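Local coordinates for protein activating signal cointegrator 1 complex subunit 2 (Homo sapiens, PDB 6YXQ) that binds K63-linked polyubiquitin chains and, as a subunit of the ASCC complex, recruits ASCC3 and ALKBH3 to sites of DNA damage, at residues R39-P47 / K93-P103; T130-K138 / F150-F160. All coordinates share one frame; numbering follows the deposited sequence.

Both contacts belong to the helical N-terminal region of the chain, outside the ubiquitin-binding CUE domain, and their centres lie 18 Å apart. Interaction 1 lays the extended segment 39-47 along helix 89-101; interaction 2 joins the end of the next helix, 114-135, to helix 147-156 and the turn after it. The two meet directly, because Leu95 and Leu99, on the side of helix 89-101 turned away from segment 39-47, pack against Phe131: Leu99 CD1 is 3.5 Å from Phe131 CZ. Leu95 also reaches Met134. Helix 89-101 thus lies between segment 39-47 and the residues of interaction 2, and residues of both contacts touch ASCC3, more extensively around interaction 1.

Interaction 1: residues R39-P47 / K93-P103; sequences RYFVLYKPP and KCLDSYLRYVP
Tyr44 and Tyr98 each carry CG anti to the backbone N (chi1 172° and 177°), and these matching torsions bring the two rings together in an edge-to-face (T-shaped) stack. The edge of Tyr98 points at the face of Tyr44, with the planes at 73° and the centroids 4.9 Å apart. Tyr98 CD1 sits over the centre of the Tyr44 ring, 3.6 Å from Tyr44 CE2. Further along, Tyr44 CE1 lies 4.0 Å from Val102 CA, where the chain leaves the helix, while the phenol oxygen passes near Val102 CG2 and Pro103 CD. That hydroxyl is hydrogen-bonded to Gln120 of helix 114-135, whose Leu123 also packs against the Tyr44 side chain. Without the ring and hydroxyl, as with an alanine here, the edge of Tyr98 would probably lose its aromatic face and Gln120 its partner.

On the C-terminal side of Tyr44, Pro46 rests on the end of the helix, its CD 3.9 Å from Tyr101 CB and its CB 4.1 Å from Pro103 CD. On the other side, Leu43 extends CD2 over the Lys93-Ser97 turn, which is closed by the helical bond from Ser97 N to Lys93 O. Ser97 presents its CB to Tyr44 N at 3.6 Å. Cys94 fits beneath the extended chain, where its CB is 4.2 Å from Phe41 CB and its SG lies 3.3 Å from Val42 O.

Segment 39-47 therefore lies along helix 89-101 as a strap fastened by side-chain packing. Its polar anchors include the bond to Gln120 and a salt bridge from Arg39 to Asp69. On the helix, Asp96 forms salt bridges with Lys164 and with Arg15 of the ASCC3 chain. The chemistry combines an apolar, largely aromatic inner seam with a charged periphery that takes part in binding ASCC3.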
loop_
_atom_site.group_PDB
_atom_site.type_symbol
_atom_site.label_atom_id
_atom_site.label_comp_id
_atom_site.label_asym_id
_atom_site.label_seq_id
_atom_site.Cartn_x
_atom_site.Cartn_y
_atom_site.Cartn_z
ATOM N N ARG B 39 -12.679 13.431 12.984
ATOM C CA ARG B 39 -12.112 13.656 11.660
ATOM C C ARG B 39 -12.664 12.639 10.670
ATOM O O ARG B 39 -12.485 11.429 10.839
ATOM C CB ARG B 39 -10.592 13.572 11.696
ATOM C CG ARG B 39 -9.962 13.932 10.367
ATOM C CD ARG B 39 -8.501 14.245 10.553
ATOM N NE ARG B 39 -8.064 15.498 9.953
ATOM C CZ ARG B 39 -7.534 16.498 10.645
ATOM N NH1 ARG B 39 -7.148 17.606 10.029
ATOM N NH2 ARG B 39 -7.402 16.391 11.960
ATOM N N TYR B 40 -13.325 13.137 9.635
ATOM C CA TYR B 40 -13.798 12.292 8.556
ATOM C C TYR B 40 -12.630 11.849 7.681
ATOM O O TYR B 40 -11.645 12.572 7.507
ATOM C CB TYR B 40 -14.813 13.066 7.727
ATOM C CG TYR B 40 -15.674 12.270 6.792
ATOM C CD1 TYR B 40 -16.816 11.621 7.246
ATOM C CD2 TYR B 40 -15.379 12.218 5.439
ATOM C CE1 TYR B 40 -17.620 10.911 6.375
ATOM C CE2 TYR B 40 -16.169 11.513 4.567
ATOM C CZ TYR B 40 -17.285 10.856 5.035
ATOM O OH TYR B 40 -18.077 10.162 4.150
ATOM N N PHE B 41 -12.747 10.646 7.126
ATOM C CA PHE B 41 -11.764 10.089 6.206
ATOM C C PHE B 41 -12.453 9.756 4.891
ATOM O O PHE B 41 -13.453 9.029 4.882
ATOM C CB PHE B 41 -11.123 8.823 6.777
ATOM C CG PHE B 41 -9.962 9.077 7.689
ATOM C CD1 PHE B 41 -10.161 9.327 9.039
ATOM C CD2 PHE B 41 -8.667 9.034 7.202
ATOM C CE1 PHE B 41 -9.086 9.551 9.885
ATOM C CE2 PHE B 41 -7.591 9.251 8.041
ATOM C CZ PHE B 41 -7.799 9.514 9.384
ATOM N N VAL B 42 -11.921 10.275 3.786
ATOM C CA VAL B 42 -12.460 9.938 2.475
ATOM C C VAL B 42 -11.666 8.789 1.868
ATOM O O VAL B 42 -10.525 8.504 2.246
ATOM C CB VAL B 42 -12.487 11.146 1.515
ATOM C CG1 VAL B 42 -13.233 12.276 2.137
ATOM C CG2 VAL B 42 -11.075 11.568 1.121
ATOM N N LEU B 43 -12.287 8.124 0.901
ATOM C CA LEU B 43 -11.673 7.000 0.222
ATOM C C LEU B 43 -10.641 7.484 -0.788
ATOM O O LEU B 43 -10.637 8.643 -1.213
ATOM C CB LEU B 43 -12.736 6.156 -0.479
ATOM C CG LEU B 43 -13.882 5.723 0.432
ATOM C CD1 LEU B 43 -15.190 5.729 -0.331
ATOM C CD2 LEU B 43 -13.613 4.353 1.040
ATOM N N TYR B 44 -9.766 6.564 -1.181
ATOM C CA TYR B 44 -8.680 6.842 -2.109
ATOM C C TYR B 44 -9.059 6.357 -3.504
ATOM O O TYR B 44 -9.563 5.240 -3.665
ATOM C CB TYR B 44 -7.388 6.172 -1.632
ATOM C CG TYR B 44 -6.244 6.227 -2.621
ATOM C CD1 TYR B 44 -6.099 5.254 -3.605
ATOM C CD2 TYR B 44 -5.303 7.244 -2.565
ATOM C CE1 TYR B 44 -5.058 5.300 -4.510
ATOM C CE2 TYR B 44 -4.256 7.295 -3.467
ATOM C CZ TYR B 44 -4.140 6.321 -4.435
ATOM O OH TYR B 44 -3.101 6.368 -5.330
ATOM N N LYS B 45 -8.826 7.204 -4.505
ATOM C CA LYS B 45 -8.947 6.822 -5.895
ATOM C C LYS B 45 -7.625 7.078 -6.608
ATOM O O LYS B 45 -6.986 8.110 -6.374
ATOM C CB LYS B 45 -10.076 7.601 -6.591
ATOM C CG LYS B 45 -11.441 7.471 -5.921
ATOM C CD LYS B 45 -12.564 7.340 -6.945
ATOM C CE LYS B 45 -13.914 7.740 -6.358
ATOM N NZ LYS B 45 -14.490 6.676 -5.483
ATOM N N PRO B 46 -7.179 6.162 -7.461
ATOM C CA PRO B 46 -5.873 6.315 -8.113
ATOM C C PRO B 46 -5.918 7.379 -9.196
ATOM O O PRO B 46 -7.005 7.772 -9.647
ATOM C CB PRO B 46 -5.614 4.922 -8.704
ATOM C CG PRO B 46 -6.981 4.367 -8.935
ATOM C CD PRO B 46 -7.837 4.894 -7.820
ATOM N N PRO B 47 -4.759 7.867 -9.638
ATOM C CA PRO B 47 -4.721 8.961 -10.631
ATOM C C PRO B 47 -5.245 8.521 -11.986
ATOM O O PRO B 47 -5.304 7.317 -12.277
ATOM C CB PRO B 47 -3.225 9.316 -10.702
ATOM C CG PRO B 47 -2.508 8.150 -10.116
ATOM C CD PRO B 47 -3.424 7.583 -9.083
ATOM N N LYS B 93 -11.564 1.939 6.198
ATOM C CA LYS B 93 -12.031 1.819 4.822
ATOM C C LYS B 93 -11.175 2.648 3.877
ATOM O O LYS B 93 -10.938 2.247 2.734
ATOM C CB LYS B 93 -13.504 2.216 4.735
ATOM C CG LYS B 93 -14.372 1.492 5.753
ATOM C CD LYS B 93 -15.764 1.242 5.225
ATOM C CE LYS B 93 -16.204 2.355 4.293
ATOM N NZ LYS B 93 -17.684 2.355 4.115
ATOM N N CYS B 94 -10.667 3.788 4.352
ATOM C CA CYS B 94 -9.743 4.581 3.548
ATOM C C CYS B 94 -8.452 3.815 3.282
ATOM O O CYS B 94 -7.944 3.799 2.148
ATOM C CB CYS B 94 -9.458 5.910 4.256
ATOM S SG CYS B 94 -8.054 6.880 3.625
ATOM N N LEU B 95 -7.907 3.167 4.316
ATOM C CA LEU B 95 -6.672 2.412 4.126
ATOM C C LEU B 95 -6.892 1.206 3.217
ATOM O O LEU B 95 -6.046 0.898 2.364
ATOM C CB LEU B 95 -6.111 1.980 5.479
ATOM C CG LEU B 95 -5.558 3.102 6.362
ATOM C CD1 LEU B 95 -5.611 2.720 7.832
ATOM C CD2 LEU B 95 -4.134 3.445 5.957
ATOM N N ASP B 96 -8.022 0.512 3.385
ATOM C CA ASP B 96 -8.383 -0.560 2.462
ATOM C C ASP B 96 -8.469 -0.042 1.032
ATOM O O ASP B 96 -8.012 -0.710 0.099
ATOM C CB ASP B 96 -9.711 -1.190 2.886
ATOM C CG ASP B 96 -9.972 -2.524 2.212
ATOM O OD1 ASP B 96 -9.971 -2.576 0.964
ATOM O OD2 ASP B 96 -10.179 -3.523 2.933
ATOM N N SER B 97 -9.051 1.148 0.844
ATOM C CA SER B 97 -9.154 1.739 -0.486
ATOM C C SER B 97 -7.780 1.933 -1.101
ATOM O O SER B 97 -7.540 1.559 -2.260
ATOM C CB SER B 97 -9.874 3.085 -0.410
ATOM O OG SER B 97 -10.889 3.061 0.571
ATOM N N TYR B 98 -6.869 2.543 -0.340
ATOM C CA TYR B 98 -5.525 2.772 -0.861
ATOM C C TYR B 98 -4.855 1.452 -1.220
ATOM O O TYR B 98 -4.361 1.282 -2.338
ATOM C CB TYR B 98 -4.672 3.559 0.138
ATOM C CG TYR B 98 -3.245 3.771 -0.332
ATOM C CD1 TYR B 98 -2.916 4.832 -1.171
ATOM C CD2 TYR B 98 -2.230 2.902 0.052
ATOM C CE1 TYR B 98 -1.607 5.023 -1.613
ATOM C CE2 TYR B 98 -0.922 3.087 -0.385
ATOM C CZ TYR B 98 -0.616 4.147 -1.214
ATOM O OH TYR B 98 0.680 4.328 -1.644
ATOM N N LEU B 99 -4.848 0.492 -0.292
ATOM C CA LEU B 99 -4.182 -0.780 -0.565
ATOM C C LEU B 99 -4.776 -1.471 -1.791
ATOM O O LEU B 99 -4.044 -2.019 -2.625
ATOM C CB LEU B 99 -4.274 -1.692 0.656
ATOM C CG LEU B 99 -3.401 -1.332 1.859
ATOM C CD1 LEU B 99 -3.613 -2.337 2.982
ATOM C CD2 LEU B 99 -1.936 -1.253 1.468
ATOM N N ARG B 100 -6.103 -1.438 -1.928
ATOM C CA ARG B 100 -6.752 -2.136 -3.030
ATOM C C ARG B 100 -6.444 -1.481 -4.368
ATOM O O ARG B 100 -6.250 -2.183 -5.368
ATOM C CB ARG B 100 -8.262 -2.185 -2.796
ATOM C CG ARG B 100 -9.059 -2.724 -3.979
ATOM C CD ARG B 100 -10.533 -2.914 -3.617
ATOM N NE ARG B 100 -11.253 -3.693 -4.623
ATOM C CZ ARG B 100 -12.516 -4.089 -4.502
ATOM N NH1 ARG B 100 -13.207 -3.780 -3.413
ATOM N NH2 ARG B 100 -13.087 -4.795 -5.469
ATOM N N TYR B 101 -6.391 -0.143 -4.418
ATOM C CA TYR B 101 -6.391 0.541 -5.705
ATOM C C TYR B 101 -5.082 1.222 -6.084
ATOM O O TYR B 101 -4.933 1.602 -7.250
ATOM C CB TYR B 101 -7.530 1.569 -5.752
ATOM C CG TYR B 101 -8.903 0.931 -5.777
ATOM C CD1 TYR B 101 -9.303 0.135 -6.845
ATOM C CD2 TYR B 101 -9.796 1.121 -4.734
ATOM C CE1 TYR B 101 -10.560 -0.457 -6.871
ATOM C CE2 TYR B 101 -11.054 0.536 -4.753
ATOM C CZ TYR B 101 -11.430 -0.251 -5.820
ATOM O OH TYR B 101 -12.682 -0.824 -5.827
ATOM N N VAL B 102 -4.128 1.365 -5.167
ATOM C CA VAL B 102 -2.905 2.106 -5.495
ATOM C C VAL B 102 -2.160 1.381 -6.606
ATOM O O VAL B 102 -2.044 0.141 -6.572
ATOM C CB VAL B 102 -2.019 2.277 -4.244
ATOM C CG1 VAL B 102 -1.644 0.936 -3.643
ATOM C CG2 VAL B 102 -0.769 3.072 -4.581
ATOM N N PRO B 103 -1.676 2.081 -7.628
ATOM C CA PRO B 103 -0.973 1.394 -8.717
ATOM C C PRO B 103 0.307 0.738 -8.223
ATOM O O PRO B 103 1.079 1.329 -7.465
ATOM C CB PRO B 103 -0.686 2.518 -9.722
ATOM C CG PRO B 103 -0.771 3.779 -8.924
ATOM C CD PRO B 103 -1.826 3.521 -7.891
#

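Interaction 2: residues T130-K138 / F150-F160; sequences TFLRMSTHK and FGEILYNNFLF
Phe131 and Phe160 open the aromatic part of this contact with an offset edge-to-face pair: the edge of Phe131 is directed at the face of Phe160, with centroids 5.7 Å apart and planes at 66°. Phe131 CD1 approaches Phe160 CE1 to 3.7 Å, the two side chains running alongside in opposite senses. The second ring contact is a CH-pi interaction. His137 CB stands over the centre of the Phe150 ring, 3.5 Å from its centroid and nearly along the ring normal, while Leu154 CG lies over the opposite face. With CG between its backbone N and carbonyl carbon (chi1 64°), His137 carries its imidazole onward, where ND1 is hydrogen-bonded to Asn186 of helix 177-190.

Backbone carbonyls at the end of helix 114-135 supply the next group of contacts. Met134 O lies in the plane of the Phe150 ring at its edge, facing CE1, and Ser135 O approaches CZ. Leu154 CD2 adds an aliphatic contact to Met134 O at 3.7 Å. Ser135 O is hydrogen-bonded to the side chain of Asn186 as well.

Aliphatic packing fills in between the rings. The selenium of selenomethionine Met134 lies 4.3 Å from Leu159 CD1, and its CB is near Phe160 CE2; its terminal CE lies over one face of Phe131, toward the rim.

Within the segments, hydrogen bonds cluster on two carbonyls: Leu132 O gathers Thr136 N, Thr136 OG1 and Ser135 OG, while Ile153 O receives Asn156 N together with Asn157 N and ND2, which ties off the last turn of each helix. The helix ends, with axes at 138°, are thus joined by rings and aliphatic groups, and the polarised C-H edge of Phe150 is likely to give Met134 O a weakly favourable electrostatic partner.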
loop_
_atom_site.group_PDB
_atom_site.type_symbol
_atom_site.label_atom_id
_atom_site.label_comp_id
_atom_site.label_asym_id
_atom_site.label_seq_id
_atom_site.Cartn_x
_atom_site.Cartn_y
_atom_site.Cartn_z
ATOM N N THR B 130 1.651 4.061 9.119
ATOM C CA THR B 130 0.423 3.734 9.842
ATOM C C THR B 130 0.316 2.234 10.096
ATOM O O THR B 130 0.004 1.788 11.213
ATOM C CB THR B 130 -0.783 4.228 9.049
ATOM O OG1 THR B 130 -0.609 5.616 8.743
ATOM C CG2 THR B 130 -2.059 4.034 9.843
ATOM N N PHE B 131 0.570 1.431 9.063
ATOM C CA PHE B 131 0.463 -0.008 9.263
ATOM C C PHE B 131 1.544 -0.524 10.204
ATOM O O PHE B 131 1.294 -1.464 10.965
ATOM C CB PHE B 131 0.476 -0.730 7.917
ATOM C CG PHE B 131 -0.880 -0.809 7.297
ATOM C CD1 PHE B 131 -1.811 -1.725 7.762
ATOM C CD2 PHE B 131 -1.258 0.081 6.302
ATOM C CE1 PHE B 131 -3.086 -1.782 7.218
ATOM C CE2 PHE B 131 -2.537 0.032 5.754
ATOM C CZ PHE B 131 -3.451 -0.901 6.211
ATOM N N LEU B 132 2.726 0.095 10.200
ATOM C CA LEU B 132 3.736 -0.238 11.203
ATOM C C LEU B 132 3.220 0.032 12.611
ATOM O O LEU B 132 3.382 -0.796 13.522
ATOM C CB LEU B 132 5.008 0.565 10.953
ATOM C CG LEU B 132 6.333 -0.090 11.340
ATOM C CD1 LEU B 132 7.447 0.788 10.846
ATOM C CD2 LEU B 132 6.470 -0.320 12.834
ATOM N N ARG B 133 2.628 1.210 12.816
ATOM C CA ARG B 133 2.121 1.546 14.140
ATOM C C ARG B 133 1.111 0.516 14.615
ATOM O O ARG B 133 1.144 0.093 15.776
ATOM C CB ARG B 133 1.497 2.940 14.145
ATOM C CG ARG B 133 1.517 3.570 15.518
ATOM C CD ARG B 133 1.182 5.043 15.485
ATOM N NE ARG B 133 1.344 5.630 16.809
ATOM C CZ ARG B 133 0.928 6.844 17.144
ATOM N NH1 ARG B 133 0.320 7.608 16.246
ATOM N NH2 ARG B 133 1.122 7.292 18.376
HETATM N N MSE B 134 0.219 0.089 13.727
HETATM C CA MSE B 134 -0.809 -0.866 14.137
HETATM C C MSE B 134 -0.284 -2.292 14.287
HETATM O O MSE B 134 -0.836 -3.086 15.047
HETATM C CB MSE B 134 -1.967 -0.851 13.156
HETATM C CG MSE B 134 -2.660 0.480 13.057
HETATM SE SE MSE B 134 -4.264 0.334 11.964
HETATM C CE MSE B 134 -3.491 0.415 10.205
ATOM N N SER B 135 0.781 -2.621 13.558
ATOM C CA SER B 135 1.400 -3.930 13.725
ATOM C C SER B 135 2.180 -4.017 15.028
ATOM O O SER B 135 2.326 -5.108 15.587
ATOM C CB SER B 135 2.313 -4.229 12.542
ATOM O OG SER B 135 3.355 -3.274 12.482
ATOM N N THR B 136 2.693 -2.889 15.520
ATOM C CA THR B 136 3.434 -2.891 16.779
ATOM C C THR B 136 2.477 -2.881 17.965
ATOM O O THR B 136 1.570 -2.047 18.032
ATOM C CB THR B 136 4.367 -1.681 16.869
ATOM O OG1 THR B 136 4.937 -1.402 15.582
ATOM C CG2 THR B 136 5.482 -1.947 17.883
ATOM N N HIS B 137 2.685 -3.800 18.908
ATOM C CA HIS B 137 1.914 -3.812 20.146
ATOM C C HIS B 137 2.666 -3.182 21.310
ATOM O O HIS B 137 2.099 -3.049 22.400
ATOM C CB HIS B 137 1.489 -5.243 20.513
ATOM C CG HIS B 137 2.631 -6.166 20.817
ATOM N ND1 HIS B 137 3.654 -6.406 19.925
ATOM C CD2 HIS B 137 2.896 -6.925 21.907
ATOM C CE1 HIS B 137 4.507 -7.264 20.456
ATOM N NE2 HIS B 137 4.072 -7.593 21.660
ATOM N N LYS B 138 3.921 -2.785 21.101
ATOM C CA LYS B 138 4.758 -2.177 22.132
ATOM C C LYS B 138 5.410 -0.927 21.529
ATOM O O LYS B 138 6.599 -0.943 21.205
ATOM C CB LYS B 138 5.814 -3.166 22.640
ATOM C CG LYS B 138 5.273 -4.513 23.119
ATOM C CD LYS B 138 4.467 -4.357 24.394
ATOM C CE LYS B 138 4.111 -5.671 25.077
ATOM N NZ LYS B 138 4.747 -5.782 26.422
ATOM N N PHE B 150 -4.454 -7.316 22.053
ATOM C CA PHE B 150 -3.989 -6.639 20.848
ATOM C C PHE B 150 -4.437 -7.383 19.594
ATOM O O PHE B 150 -4.993 -6.782 18.668
ATOM C CB PHE B 150 -2.464 -6.489 20.913
ATOM C CG PHE B 150 -1.809 -6.219 19.590
ATOM C CD1 PHE B 150 -1.941 -4.986 18.966
ATOM C CD2 PHE B 150 -1.037 -7.195 18.980
ATOM C CE1 PHE B 150 -1.323 -4.740 17.749
ATOM C CE2 PHE B 150 -0.422 -6.959 17.767
ATOM C CZ PHE B 150 -0.562 -5.729 17.150
ATOM N N GLY B 151 -4.221 -8.702 19.555
ATOM C CA GLY B 151 -4.617 -9.469 18.383
ATOM C C GLY B 151 -6.122 -9.512 18.191
ATOM O O GLY B 151 -6.615 -9.538 17.055
ATOM N N GLU B 152 -6.869 -9.540 19.296
ATOM C CA GLU B 152 -8.317 -9.405 19.214
ATOM C C GLU B 152 -8.686 -8.108 18.514
ATOM O O GLU B 152 -9.474 -8.112 17.558
ATOM C CB GLU B 152 -8.934 -9.466 20.611
ATOM C CG GLU B 152 -10.339 -10.041 20.661
ATOM C CD GLU B 152 -10.704 -10.560 22.040
ATOM O OE1 GLU B 152 -11.510 -11.515 22.129
ATOM O OE2 GLU B 152 -10.184 -10.009 23.036
ATOM N N ILE B 153 -8.084 -6.990 18.941
ATOM C CA ILE B 153 -8.339 -5.703 18.288
ATOM C C ILE B 153 -8.036 -5.789 16.797
ATOM O O ILE B 153 -8.843 -5.374 15.946
ATOM C CB ILE B 153 -7.503 -4.593 18.946
ATOM C CG1 ILE B 153 -8.105 -4.160 20.280
ATOM C CG2 ILE B 153 -7.368 -3.408 18.005
ATOM C CD1 ILE B 153 -7.126 -3.386 21.142
ATOM N N LEU B 154 -6.857 -6.332 16.466
ATOM C CA LEU B 154 -6.381 -6.398 15.085
ATOM C C LEU B 154 -7.332 -7.147 14.177
ATOM O O LEU B 154 -7.915 -6.550 13.257
ATOM C CB LEU B 154 -5.018 -7.059 15.014
ATOM C CG LEU B 154 -3.820 -6.337 15.565
ATOM C CD1 LEU B 154 -2.629 -6.731 14.720
ATOM C CD2 LEU B 154 -4.077 -4.849 15.524
ATOM N N TYR B 155 -7.448 -8.471 14.395
ATOM C CA TYR B 155 -8.447 -9.229 13.666
ATOM C C TYR B 155 -9.759 -8.511 13.657
ATOM O O TYR B 155 -10.500 -8.619 12.713
ATOM C CB TYR B 155 -8.647 -10.642 14.208
ATOM C CG TYR B 155 -9.420 -11.558 13.264
ATOM C CD1 TYR B 155 -10.823 -11.500 13.119
ATOM C CD2 TYR B 155 -8.731 -12.465 12.489
ATOM C CE1 TYR B 155 -11.483 -12.368 12.233
ATOM C CE2 TYR B 155 -9.387 -13.326 11.609
ATOM C CZ TYR B 155 -10.757 -13.270 11.485
ATOM O OH TYR B 155 -11.404 -14.121 10.614
ATOM N N ASN B 156 -10.130 -7.827 14.673
ATOM C CA ASN B 156 -11.591 -7.831 14.713
ATOM C C ASN B 156 -12.214 -6.477 14.506
ATOM O O ASN B 156 -13.421 -6.368 14.494
ATOM C CB ASN B 156 -12.191 -8.297 16.048
ATOM C CG ASN B 156 -12.770 -9.629 15.893
ATOM O OD1 ASN B 156 -13.627 -9.852 15.002
ATOM N ND2 ASN B 156 -12.354 -10.557 16.651
ATOM N N ASN B 157 -11.436 -5.429 14.402
ATOM C CA ASN B 157 -11.876 -4.229 13.725
ATOM C C ASN B 157 -11.406 -4.222 12.284
ATOM O O ASN B 157 -11.130 -3.152 11.753
ATOM C CB ASN B 157 -11.384 -3.033 14.525
ATOM C CG ASN B 157 -11.849 -3.134 15.976
ATOM O OD1 ASN B 157 -12.976 -2.762 16.301
ATOM N ND2 ASN B 157 -10.975 -3.610 16.855
ATOM N N PHE B 158 -11.285 -5.407 11.653
ATOM C CA PHE B 158 -10.895 -5.552 10.237
ATOM C C PHE B 158 -9.637 -4.750 9.901
ATOM O O PHE B 158 -9.402 -4.380 8.744
ATOM C CB PHE B 158 -12.040 -5.168 9.291
ATOM C CG PHE B 158 -13.080 -6.246 9.119
ATOM C CD1 PHE B 158 -12.834 -7.349 8.307
ATOM C CD2 PHE B 158 -14.296 -6.166 9.780
ATOM C CE1 PHE B 158 -13.784 -8.350 8.157
ATOM C CE2 PHE B 158 -15.252 -7.164 9.633
ATOM C CZ PHE B 158 -14.996 -8.256 8.820
ATOM N N LEU B 159 -8.800 -4.508 10.914
ATOM C CA LEU B 159 -7.577 -3.733 10.714
ATOM C C LEU B 159 -6.611 -4.455 9.790
ATOM O O LEU B 159 -5.857 -3.819 9.046
ATOM C CB LEU B 159 -6.905 -3.452 12.059
ATOM C CG LEU B 159 -7.686 -2.618 13.079
ATOM C CD1 LEU B 159 -6.812 -2.272 14.279
ATOM C CD2 LEU B 159 -8.237 -1.351 12.439
ATOM N N PHE B 160 -6.604 -5.786 9.835
ATOM C CA PHE B 160 -5.757 -6.596 8.968
ATOM C C PHE B 160 -6.617 -7.688 8.351
ATOM O O PHE B 160 -7.133 -8.555 9.061
ATOM C CB PHE B 160 -4.578 -7.198 9.736
ATOM C CG PHE B 160 -3.451 -6.226 10.001
ATOM C CD1 PHE B 160 -2.468 -6.003 9.052
ATOM C CD2 PHE B 160 -3.364 -5.557 11.210
ATOM C CE1 PHE B 160 -1.430 -5.124 9.298
ATOM C CE2 PHE B 160 -2.326 -4.678 11.462
ATOM C CZ PHE B 160 -1.360 -4.460 10.504
#